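Local coordinates for Endoglucanase(Endo-1,4-beta-glucanase)protein (Pseudomonas stutzeri, PDB 6R2J), which probably hydrolyses beta-1,4-glycosidic bonds of cellulose as a family 5 endoglucanase, and binds cellobiose, at residues A[57-62]-A[121-126]; A[232-237]-A[267-272]. One frame throughout, in Å; residues are numbered along the deposited sequence.

Overall arrangement
From the N terminus, the chain runs up the second strand of the parallel barrel, 54-59, turns into helix 61-64 and, after helix 74-89, strand 93-98 and a small hairpin, comes back in helix 116-130; interaction 1 closes this loop of 58 residues. Three more strands follow before helix 229-244. Interaction 2 then closes a shorter loop, in which strand 248-252 lies between helix 229-244 and helix 260-276. The two loops follow one another, neither nested nor crossed. Their centres are about 30 Å apart, on opposite sides of the chain's centre: interaction 1 ties the end of strand 54-59 and the start of helix 61-64 to outer helix 116-130, interaction 2 ties two outer helices together.

Interaction 1: residues A[57-62]-A[121-126]; sequences FPFIWE and SVWRKL
V122 sits against the indole of W61 and joins helix 116-130 to the start of helix 61-64, just past strand 54-59. Its CG1 lies over one face of the ring system, 3.8 Å from the centroid of the five-membered ring of W61 and 26° off the normal, a CH-pi contact displaced toward the rim. The other methyl works nearer the nitrogen corner, V122 CG2 standing 3.4 Å from W61 NE1. That nitrogen donates its hydrogen bond elsewhere, to Q65, and this probably helps to fix the tilt of the indole against the valine. W61 reaches the helix because its CG is anti to the backbone N (chi1 -179°), which carries the ring outward from a CB that does not itself point at the helix. Replacing the indole by an alanine is likely to leave both V122 methyls without their aromatic partner and Q65 OE1 without its N-H donor, opening a gap beside the helix.

F59, on the strand itself, makes the second contact. Its CB points toward the helix; the side chains of W123 and L126 come from the opposite direction, and CZ is the phenyl atom that touches both: F59 CZ is 4.1 Å from L126 CD1 and 4.2 Å from W123 CH2. The indole carbon comes in at the edge of the phenyl ring, close to its plane. L126 CD1 also rests 3.9 Å above the plane of the W123 ring, so methyl, phenyl and indole close on one another. W123 NE1 is held by the carbonyl of I141, and M98 packs on both W61 and W123. All five touching residues are buried. F59 packs between the parallel strands and the outer helices, and W61 extends this layer past the strand's C-terminal end, in keeping with the TIM barrel of family 5 glycoside hydrolases.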
loop_
_atom_site.group_PDB
_atom_site.type_symbol
_atom_site.label_atom_id
_atom_site.label_comp_id
_atom_site.label_asym_id
_atom_site.label_seq_id
_atom_site.Cartn_x
_atom_site.Cartn_y
_atom_site.Cartn_z
ATOM N N PHE A 57 2.026 -0.859 5.382
ATOM C CA PHE A 57 1.376 -0.859 6.689
ATOM C C PHE A 57 0.324 0.230 6.816
ATOM O O PHE A 57 0.672 1.401 7.060
ATOM C CB PHE A 57 2.405 -0.733 7.806
ATOM C CG PHE A 57 1.813 -0.955 9.159
ATOM C CD1 PHE A 57 1.495 -2.241 9.568
ATOM C CD2 PHE A 57 1.503 0.102 9.988
ATOM C CE1 PHE A 57 0.920 -2.497 10.813
ATOM C CE2 PHE A 57 0.886 -0.144 11.233
ATOM C CZ PHE A 57 0.621 -1.443 11.644
ATOM N N PRO A 58 -0.973 -0.111 6.696
ATOM C CA PRO A 58 -2.031 0.900 6.883
ATOM C C PRO A 58 -2.191 1.368 8.338
ATOM O O PRO A 58 -2.107 0.586 9.296
ATOM C CB PRO A 58 -3.306 0.198 6.375
ATOM C CG PRO A 58 -2.814 -0.969 5.528
ATOM C CD PRO A 58 -1.497 -1.387 6.146
ATOM N N PHE A 59 -2.449 2.668 8.479
ATOM C CA PHE A 59 -2.859 3.318 9.708
ATOM C C PHE A 59 -3.871 4.376 9.278
ATOM O O PHE A 59 -4.035 4.673 8.073
ATOM C CB PHE A 59 -1.624 3.847 10.430
ATOM C CG PHE A 59 -1.035 5.044 9.771
ATOM C CD1 PHE A 59 -0.201 4.900 8.683
ATOM C CD2 PHE A 59 -1.398 6.330 10.184
ATOM C CE1 PHE A 59 0.319 6.015 8.044
ATOM C CE2 PHE A 59 -0.911 7.442 9.557
ATOM C CZ PHE A 59 -0.029 7.295 8.497
ATOM N N ILE A 60 -4.577 4.955 10.254
ATOM C CA ILE A 60 -5.503 6.034 9.931
ATOM C C ILE A 60 -5.100 7.342 10.602
ATOM O O ILE A 60 -4.574 7.375 11.721
ATOM C CB ILE A 60 -6.998 5.687 10.138
ATOM C CG1 ILE A 60 -7.294 5.364 11.606
ATOM C CG2 ILE A 60 -7.400 4.515 9.174
ATOM C CD1 ILE A 60 -8.772 5.145 11.875
ATOM N N TRP A 61 -5.369 8.428 9.898
ATOM C CA TRP A 61 -5.066 9.763 10.406
ATOM C C TRP A 61 -5.766 10.022 11.748
ATOM O O TRP A 61 -5.159 10.568 12.681
ATOM C CB TRP A 61 -5.426 10.768 9.298
ATOM C CG TRP A 61 -5.189 12.193 9.570
ATOM C CD1 TRP A 61 -4.657 12.770 10.705
ATOM C CD2 TRP A 61 -5.514 13.266 8.682
ATOM N NE1 TRP A 61 -4.658 14.136 10.571
ATOM C CE2 TRP A 61 -5.162 14.469 9.337
ATOM C CE3 TRP A 61 -6.076 13.327 7.393
ATOM C CZ2 TRP A 61 -5.341 15.708 8.747
ATOM C CZ3 TRP A 61 -6.275 14.561 6.825
ATOM C CH2 TRP A 61 -5.918 15.742 7.508
ATOM N N GLU A 62 -7.012 9.549 11.887
ATOM C CA GLU A 62 -7.805 9.816 13.081
ATOM C C GLU A 62 -7.173 9.242 14.345
ATOM O O GLU A 62 -7.471 9.715 15.443
ATOM C CB GLU A 62 -9.212 9.250 12.876
ATOM C CG GLU A 62 -10.043 10.009 11.836
ATOM C CD GLU A 62 -9.882 9.480 10.398
ATOM O OE1 GLU A 62 -8.989 8.649 10.154
ATOM O OE2 GLU A 62 -10.647 9.914 9.502
ATOM N N SER A 121 0.201 19.542 7.164
ATOM C CA SER A 121 0.856 19.623 8.472
ATOM C C SER A 121 1.029 18.241 9.086
ATOM O O SER A 121 2.102 17.911 9.603
ATOM C CB SER A 121 0.063 20.520 9.427
ATOM O OG SER A 121 0.497 20.321 10.758
ATOM N N VAL A 122 -0.027 17.415 9.037
ATOM C CA VAL A 122 0.049 16.094 9.642
ATOM C C VAL A 122 1.152 15.289 8.975
ATOM O O VAL A 122 1.886 14.563 9.643
ATOM C CB VAL A 122 -1.324 15.380 9.725
ATOM C CG1 VAL A 122 -1.779 14.857 8.405
ATOM C CG2 VAL A 122 -1.224 14.294 10.797
ATOM N N TRP A 123 1.328 15.449 7.650
ATOM C CA TRP A 123 2.386 14.703 6.972
ATOM C C TRP A 123 3.752 15.305 7.282
ATOM O O TRP A 123 4.730 14.582 7.516
ATOM C CB TRP A 123 2.101 14.603 5.468
ATOM C CG TRP A 123 1.428 13.284 5.163
ATOM C CD1 TRP A 123 0.180 13.073 4.605
ATOM C CD2 TRP A 123 1.961 11.990 5.438
ATOM N NE1 TRP A 123 -0.086 11.718 4.535
ATOM C CE2 TRP A 123 0.988 11.033 5.037
ATOM C CE3 TRP A 123 3.156 11.538 6.003
ATOM C CZ2 TRP A 123 1.194 9.657 5.167
ATOM C CZ3 TRP A 123 3.353 10.150 6.125
ATOM C CH2 TRP A 123 2.381 9.236 5.692
ATOM N N ARG A 124 3.823 16.631 7.323
ATOM C CA ARG A 124 5.043 17.259 7.791
ATOM C C ARG A 124 5.392 16.765 9.186
ATOM O O ARG A 124 6.537 16.390 9.455
ATOM C CB ARG A 124 4.891 18.778 7.754
ATOM C CG ARG A 124 6.249 19.475 7.840
ATOM C CD ARG A 124 6.132 20.986 7.950
ATOM N NE ARG A 124 5.413 21.602 6.836
ATOM C CZ ARG A 124 4.152 22.009 6.896
ATOM N NH1 ARG A 124 3.462 21.864 8.012
ATOM N NH2 ARG A 124 3.581 22.560 5.845
ATOM N N LYS A 125 4.414 16.753 10.088
ATOM C CA LYS A 125 4.673 16.302 11.450
ATOM C C LYS A 125 5.044 14.830 11.481
ATOM O O LYS A 125 5.962 14.450 12.209
ATOM C CB LYS A 125 3.469 16.564 12.354
ATOM C CG LYS A 125 3.424 17.940 12.982
ATOM C CD LYS A 125 2.324 17.964 14.005
ATOM C CE LYS A 125 2.234 19.288 14.729
ATOM N NZ LYS A 125 1.308 20.198 14.008
ATOM N N LEU A 126 4.331 13.980 10.727
ATOM C CA LEU A 126 4.699 12.562 10.676
ATOM C C LEU A 126 6.103 12.357 10.101
ATOM O O LEU A 126 6.881 11.531 10.606
ATOM C CB LEU A 126 3.677 11.774 9.857
ATOM C CG LEU A 126 2.279 11.599 10.453
ATOM C CD1 LEU A 126 1.342 10.987 9.448
ATOM C CD2 LEU A 126 2.389 10.759 11.707
#

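Interaction 2: residues A[232-237]-A[267-272]; sequences ERARPF and DNLLAY
A234 and Y272 make the closest apolar contact between 232-237 and 267-272. The methyl meets the ring at its edge, in the ring plane, with A234 CB 3.5 Å from Y272 CE2 and 3.7 Å from Y272 CD2, so this methyl meets the rim and not a face. With CG anti to the backbone N (chi1 174°), the phenol extends from its own helix across to the neighbouring one. L269, one turn earlier, adds a branch to the same methyl: its CD1 lies 3.8 Å from A234 CB. A234 thus receives two side chains from the other helix, and L207 touches it as well. V231 and I238, also on helix 229-244, pack against Y272.

The short segments run nearly in the same direction, 25° apart, with their axes 10.2 Å from each other at closest approach. This is the pairing of consecutive outer helices in a TIM barrel: both run back along the outside of the barrel, and strand 248-252 comes between them in the chain. The backbones come nearest at A234 and L269, with CA atoms 7.6 Å apart, where the single methyl of A234 packs against L269 and Y272.

The polar end of the tyrosine meets R235 along its backbone and the root of its side chain. Y272 OH is 3.3 Å from R235 CA and 3.6 Å from R235 CB, van der Waals contacts with carbon. The arginine chain crosses the phenol at about a right angle, and its guanidinium plane is turned 65° from the ring. Beside it, R233 turns the other way, donating to the backbone carbonyls of Y208 and D210 and forming a cation-pi contact with F213; Y208 and F213 both line the glycan pocket.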
loop_
_atom_site.group_PDB
_atom_site.type_symbol
_atom_site.label_atom_id
_atom_site.label_comp_id
_atom_site.label_asym_id
_atom_site.label_seq_id
_atom_site.Cartn_x
_atom_site.Cartn_y
_atom_site.Cartn_z
ATOM N N GLU A 232 -4.692 -8.080 -17.586
ATOM C CA GLU A 232 -5.505 -7.119 -18.312
ATOM C C GLU A 232 -5.806 -5.889 -17.469
ATOM O O GLU A 232 -5.866 -4.785 -18.010
ATOM C CB GLU A 232 -6.786 -7.803 -18.755
ATOM C CG GLU A 232 -6.568 -8.900 -19.786
ATOM C CD GLU A 232 -7.753 -9.870 -19.883
ATOM O OE1 GLU A 232 -8.874 -9.548 -19.376
ATOM O OE2 GLU A 232 -7.564 -10.961 -20.505
ATOM N N ARG A 233 -6.006 -6.055 -16.157
ATOM C CA ARG A 233 -6.256 -4.929 -15.275
ATOM C C ARG A 233 -4.970 -4.220 -14.874
ATOM O O ARG A 233 -5.009 -3.039 -14.533
ATOM C CB ARG A 233 -7.098 -5.384 -14.068
ATOM C CG ARG A 233 -8.520 -5.779 -14.489
ATOM C CD ARG A 233 -9.429 -6.180 -13.348
ATOM N NE ARG A 233 -10.760 -6.540 -13.861
ATOM C CZ ARG A 233 -11.754 -7.035 -13.127
ATOM N NH1 ARG A 233 -11.587 -7.253 -11.841
ATOM N NH2 ARG A 233 -12.921 -7.309 -13.672
ATOM N N ALA A 234 -3.822 -4.879 -14.960
ATOM C CA ALA A 234 -2.580 -4.170 -14.675
ATOM C C ALA A 234 -2.128 -3.331 -15.862
ATOM O O ALA A 234 -1.595 -2.223 -15.685
ATOM C CB ALA A 234 -1.495 -5.173 -14.295
ATOM N N ARG A 235 -2.334 -3.845 -17.074
ATOM C CA ARG A 235 -1.691 -3.270 -18.261
ATOM C C ARG A 235 -2.044 -1.804 -18.502
ATOM O O ARG A 235 -1.136 -1.030 -18.841
ATOM C CB ARG A 235 -2.032 -4.143 -19.481
ATOM C CG ARG A 235 -1.497 -3.663 -20.808
ATOM C CD ARG A 235 -2.048 -4.526 -21.944
ATOM N NE ARG A 235 -2.030 -5.970 -21.679
ATOM C CZ ARG A 235 -3.109 -6.761 -21.681
ATOM N NH1 ARG A 235 -4.327 -6.252 -21.916
ATOM N NH2 ARG A 235 -2.971 -8.077 -21.457
ATOM N N PRO A 236 -3.295 -1.373 -18.373
ATOM C CA PRO A 236 -3.580 0.049 -18.534
ATOM C C PRO A 236 -2.653 0.919 -17.703
ATOM O O PRO A 236 -2.165 1.950 -18.193
ATOM C CB PRO A 236 -5.035 0.127 -18.065
ATOM C CG PRO A 236 -5.602 -1.234 -18.360
ATOM C CD PRO A 236 -4.499 -2.139 -17.994
ATOM N N PHE A 237 -2.409 0.501 -16.447
ATOM C CA PHE A 237 -1.634 1.256 -15.461
ATOM C C PHE A 237 -0.155 1.272 -15.828
ATOM O O PHE A 237 0.466 2.342 -15.880
ATOM C CB PHE A 237 -1.883 0.607 -14.075
ATOM C CG PHE A 237 -1.091 1.213 -12.950
ATOM C CD1 PHE A 237 -1.057 2.585 -12.757
ATOM C CD2 PHE A 237 -0.376 0.395 -12.078
ATOM C CE1 PHE A 237 -0.294 3.127 -11.733
ATOM C CE2 PHE A 237 0.395 0.932 -11.069
ATOM C CZ PHE A 237 0.431 2.291 -10.889
ATOM N N ASP A 267 -0.979 -15.888 -10.190
ATOM C CA ASP A 267 0.261 -16.341 -10.814
ATOM C C ASP A 267 0.595 -15.532 -12.072
ATOM O O ASP A 267 1.728 -15.071 -12.253
ATOM C CB ASP A 267 0.118 -17.826 -11.154
ATOM C CG ASP A 267 1.428 -18.594 -10.946
ATOM O OD1 ASP A 267 1.917 -18.658 -9.764
ATOM O OD2 ASP A 267 1.943 -19.142 -11.962
ATOM N N ASN A 268 -0.381 -15.333 -12.943
ATOM C CA ASN A 268 -0.074 -14.610 -14.170
ATOM C C ASN A 268 0.149 -13.129 -13.907
ATOM O O ASN A 268 0.952 -12.495 -14.598
ATOM C CB ASN A 268 -1.206 -14.810 -15.158
ATOM C CG ASN A 268 -1.307 -16.218 -15.627
ATOM O OD1 ASN A 268 -0.287 -16.893 -15.796
ATOM N ND2 ASN A 268 -2.535 -16.682 -15.849
ATOM N N LEU A 269 -0.573 -12.552 -12.942
ATOM C CA LEU A 269 -0.321 -11.158 -12.586
ATOM C C LEU A 269 1.108 -10.968 -12.074
ATOM O O LEU A 269 1.849 -10.122 -12.578
ATOM C CB LEU A 269 -1.338 -10.688 -11.550
ATOM C CG LEU A 269 -1.027 -9.331 -10.945
ATOM C CD1 LEU A 269 -1.177 -8.177 -11.950
ATOM C CD2 LEU A 269 -1.895 -9.106 -9.687
ATOM N N LEU A 270 1.509 -11.733 -11.058
ATOM C CA LEU A 270 2.854 -11.580 -10.514
ATOM C C LEU A 270 3.926 -11.792 -11.586
ATOM O O LEU A 270 4.956 -11.106 -11.580
ATOM C CB LEU A 270 3.048 -12.524 -9.323
ATOM C CG LEU A 270 2.286 -12.129 -8.047
ATOM C CD1 LEU A 270 2.578 -13.128 -6.890
ATOM C CD2 LEU A 270 2.592 -10.730 -7.562
ATOM N N ALA A 271 3.697 -12.725 -12.521
ATOM C CA ALA A 271 4.654 -12.956 -13.597
ATOM C C ALA A 271 4.798 -11.713 -14.456
ATOM O O ALA A 271 5.915 -11.289 -14.777
ATOM C CB ALA A 271 4.190 -14.146 -14.445
ATOM N N TYR A 272 3.662 -11.098 -14.808
ATOM C CA TYR A 272 3.646 -9.858 -15.575
ATOM C C TYR A 272 4.315 -8.723 -14.813
ATOM O O TYR A 272 5.056 -7.922 -15.391
ATOM C CB TYR A 272 2.190 -9.490 -15.869
ATOM C CG TYR A 272 1.993 -8.159 -16.541
ATOM C CD1 TYR A 272 2.576 -7.894 -17.779
ATOM C CD2 TYR A 272 1.192 -7.172 -15.959
ATOM C CE1 TYR A 272 2.396 -6.685 -18.417
ATOM C CE2 TYR A 272 0.993 -5.944 -16.592
ATOM C CZ TYR A 272 1.598 -5.706 -17.821
ATOM O OH TYR A 272 1.404 -4.507 -18.463
#